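Long-range contacts in 2,5-dihydroxypyridine 5,6-dioxygenase (Pseudomonas putida KT2440, PDB 7CUP), which catalyses the iron(II)-dependent dioxygenolytic cleavage of the 2,5-dihydroxypyridine ring between carbons 5 and 6, giving N-formylmaleamate in aerobic nicotinate degradation: residues Glu205-Asp211 against Arg226-Glu232; Glu259-His265 against Lys312-His318. All coordinates share one frame. Numbering follows the deposited sequence.

Contact 2 (259-265 against 312-318) is part of the iron site: it brings H265 and H318 to the metal, each through NE2 at 2.2 Å. Contact 1 (205-211 against 226-232) lies outside that site, its centre about 17 Å from that of contact 2. The two still touch, I231 CG2 packing on I263 CG1 at 4.2 Å, two residues before H265. L208 packs on strands 299-303 and 319-323 and L210 on 319-323; these strands carry the other protein ligands, S302 and D320. The side chain of L208 is about 12 Å from the bound FE ion. Contact 1 thus forms a second layer against the iron-bearing sheet. Along the chain, contact 1 closes before contact 2 opens.

Contact 1 (Glu205-Asp211 against Arg226-Glu232); sequences EGTLVLD and RITLEIE
Strands 207-210 and 227-232 run antiparallel (163°, axes 4.7 Å apart at closest). Three hydrogen-bonded pairs set the register: G206 N to I231 O 2.9 Å, I231 N to G206 O 2.8 Å; L208 N to L229 O 3.0 Å, L229 N to L208 O 2.9 Å; L210 N to I227 O 2.7 Å, I227 N to L210 O 2.9 Å. T207-E230 and V209-T228, between them, are non-hydrogen-bonded. The chain turns a corner at G206, whose phi/psi of 127/-143° would jam a CB against the preceding carbonyl. Together with 235-240 the strands make a three-stranded antiparallel sheet, 227-232 in the middle. Its apolar face packs on strands 299-303 and 319-323: L208 (mt) puts CD1 3.4 Å from CD1 of I231 (chi1 m), and L210 (mp) puts CD1 3.7 Å from CD1 of L229 (mt) and CD2 4.0 Å from CD1 of I227 (mt). On the opposite face T207 CG2 meets T228 CG2 at 3.6 Å, both chi1 m. At the connected end R226 (mtt) lays CD 4.0 Å from V209 CG1 and salt-bridges NE to D211 OD1 (chi1 t) at 3.0 Å; a water links D211 OD2 (2.6 Å) and R226 NH2 (2.8 Å).

Contact 2 (Glu259-His265 against Lys312-His318); sequences EVYGISH and KRKTPCH. With FE (Fe (III) ion), chain G.
The mononuclear non-heme iron site takes two of its protein ligands from this contact, and S302 and D320 supply the others. H265 (chi1 p, chi2 82°) and H318 (chi1 t, chi2 -111°) each bind FE through NE2 at 2.2 Å; H318 ND1 is hydrogen-bonded to T73 O. Their NE2 atoms stand 4.4 Å apart, so the two imidazoles are roughly trans; two waters, 2.4 and 2.3 Å from FE, complete six-coordination. Segment 259-265 opens on the end of a 3-10 segment (through Y261), with G262 N bonded to E259 O at 3.0 Å, and straightens into strand at I263, whereas 312-318 is irregular loop. The nearest CA pairs are E259-T315 at 5.9 Å and V260-C317 at 5.6 Å. E259 (chi1 m, chi2 t) reaches into that loop: OE2 accepts a weak hydrogen bond from K314 N at 3.1 Å and lies 3.1 Å from T315 N. V260 (chi1 m) sets CG1 3.5 Å from C317 CB, and a water bridges V260 O (2.8 Å) and C317 O (2.6 Å). R313, chi1 to chi3 m, t, m, lays one face of its guanidinium against G262 C and I263 N; a CB on G262 would fall 2.3 Å from R313 NE. Its NH2 gives weak hydrogen bonds to I263 O (3.0 Å) and S264 OG (3.4 Å), while NE bonds G304 O, and S264 OG pairs with P305 O. Strand 263-269 runs antiparallel beside 299-303, the loop 312-318 leads into strand 319-323, and helix 243-253 covers V260 and C317 through M252 and Y251.

Contact 1 (Glu205-Asp211 against Arg226-Glu232)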
# COMPACT_ATOMS: atom_id res chain seq x y z
N GLU A 205 -47.71 12.28 -21.37
CA GLU A 205 -48.69 11.44 -22.11
C GLU A 205 -48.02 10.77 -23.31
O GLU A 205 -47.36 11.49 -24.08
CB GLU A 205 -49.84 12.30 -22.69
CG GLU A 205 -50.90 12.67 -21.67
CD GLU A 205 -51.95 11.59 -21.42
OE1 GLU A 205 -52.10 11.14 -20.26
OE2 GLU A 205 -52.63 11.22 -22.40
N GLY A 206 -48.25 9.47 -23.49
CA GLY A 206 -48.04 8.81 -24.80
C GLY A 206 -47.16 7.57 -24.68
O GLY A 206 -47.26 6.86 -23.67
N THR A 207 -46.30 7.35 -25.68
CA THR A 207 -45.48 6.13 -25.85
C THR A 207 -43.99 6.52 -26.00
O THR A 207 -43.66 7.37 -26.86
CB THR A 207 -45.97 5.34 -27.07
OG1 THR A 207 -47.38 5.25 -26.90
CG2 THR A 207 -45.39 3.94 -27.18
N LEU A 208 -43.13 5.90 -25.18
CA LEU A 208 -41.67 5.89 -25.42
C LEU A 208 -41.25 4.46 -25.71
O LEU A 208 -41.50 3.59 -24.87
CB LEU A 208 -40.95 6.49 -24.21
CG LEU A 208 -41.16 7.99 -24.02
CD1 LEU A 208 -40.79 8.42 -22.61
CD2 LEU A 208 -40.41 8.81 -25.08
N VAL A 209 -40.68 4.23 -26.90
CA VAL A 209 -40.17 2.89 -27.31
C VAL A 209 -38.65 2.89 -27.14
O VAL A 209 -37.94 3.67 -27.81
CB VAL A 209 -40.59 2.53 -28.75
CG1 VAL A 209 -39.89 1.27 -29.26
CG2 VAL A 209 -42.11 2.41 -28.86
N LEU A 210 -38.17 2.03 -26.26
CA LEU A 210 -36.73 1.70 -26.26
C LEU A 210 -36.54 0.78 -27.46
O LEU A 210 -37.08 -0.32 -27.44
CB LEU A 210 -36.34 1.02 -24.94
CG LEU A 210 -36.17 1.94 -23.74
CD1 LEU A 210 -37.48 2.63 -23.39
CD2 LEU A 210 -35.67 1.14 -22.55
N ASP A 211 -35.88 1.26 -28.50
CA ASP A 211 -35.61 0.43 -29.70
C ASP A 211 -34.44 -0.50 -29.39
O ASP A 211 -33.75 -0.29 -28.37
CB ASP A 211 -35.32 1.29 -30.92
CG ASP A 211 -35.47 0.53 -32.22
OD1 ASP A 211 -35.89 -0.64 -32.17
OD2 ASP A 211 -35.19 1.12 -33.26
N ARG A 226 -37.25 -4.49 -28.40
CA ARG A 226 -37.96 -3.25 -28.02
C ARG A 226 -38.59 -3.38 -26.64
O ARG A 226 -39.04 -4.47 -26.25
CB ARG A 226 -39.01 -2.93 -29.08
CG ARG A 226 -38.39 -2.60 -30.42
CD ARG A 226 -39.41 -2.08 -31.40
NE ARG A 226 -38.73 -1.50 -32.53
CZ ARG A 226 -39.28 -1.25 -33.71
NH1 ARG A 226 -40.55 -1.55 -33.92
NH2 ARG A 226 -38.56 -0.70 -34.68
N ILE A 227 -38.61 -2.29 -25.89
CA ILE A 227 -39.50 -2.12 -24.72
C ILE A 227 -40.42 -0.96 -25.07
O ILE A 227 -39.88 0.07 -25.49
CB ILE A 227 -38.72 -1.88 -23.43
CG1 ILE A 227 -37.70 -3.00 -23.18
CG2 ILE A 227 -39.66 -1.69 -22.26
CD1 ILE A 227 -36.76 -2.70 -22.05
N THR A 228 -41.73 -1.19 -24.98
CA THR A 228 -42.77 -0.14 -25.12
C THR A 228 -43.21 0.32 -23.72
O THR A 228 -43.64 -0.55 -22.92
CB THR A 228 -43.97 -0.65 -25.93
OG1 THR A 228 -43.48 -1.16 -27.16
CG2 THR A 228 -44.96 0.45 -26.22
N LEU A 229 -43.09 1.61 -23.44
CA LEU A 229 -43.61 2.26 -22.21
C LEU A 229 -44.83 3.12 -22.57
O LEU A 229 -44.70 4.04 -23.42
CB LEU A 229 -42.52 3.11 -21.56
CG LEU A 229 -41.18 2.42 -21.38
CD1 LEU A 229 -40.12 3.42 -20.97
CD2 LEU A 229 -41.31 1.32 -20.36
N GLU A 230 -45.97 2.80 -21.97
CA GLU A 230 -47.22 3.60 -22.07
C GLU A 230 -47.24 4.50 -20.84
O GLU A 230 -47.10 3.98 -19.70
CB GLU A 230 -48.44 2.68 -22.21
CG GLU A 230 -48.50 1.99 -23.56
CD GLU A 230 -49.14 0.60 -23.56
OE1 GLU A 230 -49.78 0.23 -22.55
OE2 GLU A 230 -48.98 -0.12 -24.58
N ILE A 231 -47.35 5.80 -21.08
CA ILE A 231 -47.31 6.88 -20.06
C ILE A 231 -48.67 7.60 -20.05
O ILE A 231 -49.12 8.01 -21.13
CB ILE A 231 -46.15 7.84 -20.37
CG1 ILE A 231 -44.80 7.12 -20.25
CG2 ILE A 231 -46.19 9.08 -19.48
CD1 ILE A 231 -43.81 7.56 -21.30
N GLU A 232 -49.27 7.74 -18.87
CA GLU A 232 -50.54 8.49 -18.69
C GLU A 232 -50.37 9.40 -17.47
O GLU A 232 -49.96 8.90 -16.38
CB GLU A 232 -51.73 7.53 -18.55
CG GLU A 232 -52.02 6.73 -19.81
CD GLU A 232 -52.82 5.46 -19.54
OE1 GLU A 232 -53.73 5.51 -18.69
OE2 GLU A 232 -52.51 4.42 -20.15
O HOH W 1 -36.28 0.67 -35.59

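Contact 2 (Glu259-His265 against Lys312-His318)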
# COMPACT_ATOMS: atom_id res chain seq x y z
N GLU A 259 -44.28 5.36 -6.84
CA GLU A 259 -43.55 6.58 -7.29
C GLU A 259 -42.50 6.23 -8.36
O GLU A 259 -42.23 7.10 -9.20
CB GLU A 259 -42.87 7.25 -6.11
CG GLU A 259 -43.85 7.91 -5.16
CD GLU A 259 -43.16 8.81 -4.14
OE1 GLU A 259 -43.87 9.62 -3.51
OE2 GLU A 259 -41.91 8.71 -4.01
N VAL A 260 -41.98 5.00 -8.38
CA VAL A 260 -40.86 4.58 -9.28
C VAL A 260 -41.26 4.85 -10.75
O VAL A 260 -40.37 5.19 -11.55
CB VAL A 260 -40.41 3.11 -9.06
CG1 VAL A 260 -40.14 2.82 -7.60
CG2 VAL A 260 -41.39 2.08 -9.58
N TYR A 261 -42.56 4.78 -11.07
CA TYR A 261 -43.08 4.84 -12.47
C TYR A 261 -43.22 6.29 -12.95
O TYR A 261 -43.59 6.52 -14.11
CB TYR A 261 -44.38 4.04 -12.61
CG TYR A 261 -44.21 2.60 -12.21
CD1 TYR A 261 -43.45 1.74 -12.99
CD2 TYR A 261 -44.73 2.12 -11.02
CE1 TYR A 261 -43.25 0.43 -12.62
CE2 TYR A 261 -44.51 0.81 -10.61
CZ TYR A 261 -43.77 -0.04 -11.42
OH TYR A 261 -43.54 -1.33 -11.03
N GLY A 262 -42.92 7.27 -12.10
CA GLY A 262 -43.08 8.68 -12.50
C GLY A 262 -41.99 9.13 -13.47
O GLY A 262 -40.81 8.86 -13.20
N ILE A 263 -42.34 9.86 -14.51
CA ILE A 263 -41.35 10.48 -15.42
C ILE A 263 -40.75 11.70 -14.73
O ILE A 263 -41.51 12.57 -14.21
CB ILE A 263 -41.94 10.83 -16.78
CG1 ILE A 263 -42.56 9.60 -17.45
CG2 ILE A 263 -40.89 11.46 -17.66
CD1 ILE A 263 -41.59 8.45 -17.72
N SER A 264 -39.42 11.73 -14.68
CA SER A 264 -38.62 12.82 -14.08
C SER A 264 -38.08 13.69 -15.22
O SER A 264 -38.88 14.29 -15.93
CB SER A 264 -37.55 12.26 -13.18
OG SER A 264 -38.09 12.04 -11.88
N HIS A 265 -36.77 13.78 -15.39
CA HIS A 265 -36.19 14.80 -16.30
C HIS A 265 -36.27 14.29 -17.73
O HIS A 265 -36.33 13.06 -17.95
CB HIS A 265 -34.81 15.26 -15.81
CG HIS A 265 -33.77 14.21 -15.76
ND1 HIS A 265 -33.06 13.83 -16.88
CD2 HIS A 265 -33.30 13.48 -14.73
CE1 HIS A 265 -32.20 12.89 -16.55
NE2 HIS A 265 -32.33 12.65 -15.24
N LYS A 312 -43.05 15.83 -5.91
CA LYS A 312 -43.62 15.07 -4.76
C LYS A 312 -42.81 13.80 -4.47
O LYS A 312 -42.81 13.34 -3.33
CB LYS A 312 -45.08 14.73 -5.03
CG LYS A 312 -45.95 15.95 -5.35
CD LYS A 312 -47.10 15.66 -6.28
CE LYS A 312 -48.24 14.93 -5.61
NZ LYS A 312 -49.49 15.08 -6.40
N ARG A 313 -42.13 13.26 -5.47
CA ARG A 313 -41.57 11.88 -5.40
C ARG A 313 -40.17 11.89 -4.77
O ARG A 313 -39.28 12.57 -5.30
CB ARG A 313 -41.63 11.32 -6.82
CG ARG A 313 -43.04 11.31 -7.41
CD ARG A 313 -43.10 10.30 -8.54
NE ARG A 313 -42.14 10.72 -9.55
CZ ARG A 313 -42.36 11.68 -10.44
NH1 ARG A 313 -43.52 12.32 -10.48
NH2 ARG A 313 -41.41 12.00 -11.31
N LYS A 314 -39.96 11.13 -3.69
CA LYS A 314 -38.60 10.94 -3.11
C LYS A 314 -38.15 9.47 -3.20
O LYS A 314 -37.21 9.10 -2.49
CB LYS A 314 -38.56 11.44 -1.67
CG LYS A 314 -39.36 10.62 -0.66
CD LYS A 314 -38.79 10.65 0.76
CE LYS A 314 -38.27 12.00 1.22
NZ LYS A 314 -39.23 13.10 0.94
N THR A 315 -38.79 8.66 -4.05
CA THR A 315 -38.52 7.20 -4.19
C THR A 315 -37.06 7.00 -4.58
O THR A 315 -36.50 7.81 -5.31
CB THR A 315 -39.48 6.56 -5.21
OG1 THR A 315 -39.31 5.15 -5.16
CG2 THR A 315 -39.24 7.04 -6.62
N PRO A 316 -36.36 5.98 -4.05
CA PRO A 316 -34.95 5.76 -4.37
C PRO A 316 -34.71 5.20 -5.78
O PRO A 316 -33.63 5.38 -6.29
CB PRO A 316 -34.52 4.72 -3.34
CG PRO A 316 -35.78 3.95 -3.04
CD PRO A 316 -36.87 5.00 -3.08
N CYS A 317 -35.70 4.52 -6.36
CA CYS A 317 -35.54 3.86 -7.68
C CYS A 317 -35.39 4.91 -8.79
O CYS A 317 -36.33 5.66 -9.04
CB CYS A 317 -36.71 2.94 -7.96
SG CYS A 317 -36.53 2.02 -9.51
N HIS A 318 -34.24 4.92 -9.47
CA HIS A 318 -33.89 5.94 -10.49
C HIS A 318 -33.35 5.27 -11.76
O HIS A 318 -32.32 4.54 -11.68
CB HIS A 318 -32.89 6.91 -9.87
CG HIS A 318 -32.33 7.83 -10.88
ND1 HIS A 318 -31.02 7.77 -11.28
CD2 HIS A 318 -32.92 8.79 -11.62
CE1 HIS A 318 -30.80 8.67 -12.22
NE2 HIS A 318 -31.95 9.30 -12.43
FE FE G . -32.36 10.88 -13.91
O HOH W 2 -37.62 4.71 -11.11
O HOH W 3 -33.40 11.70 -11.97
O HOH W 4 -30.17 11.52 -13.51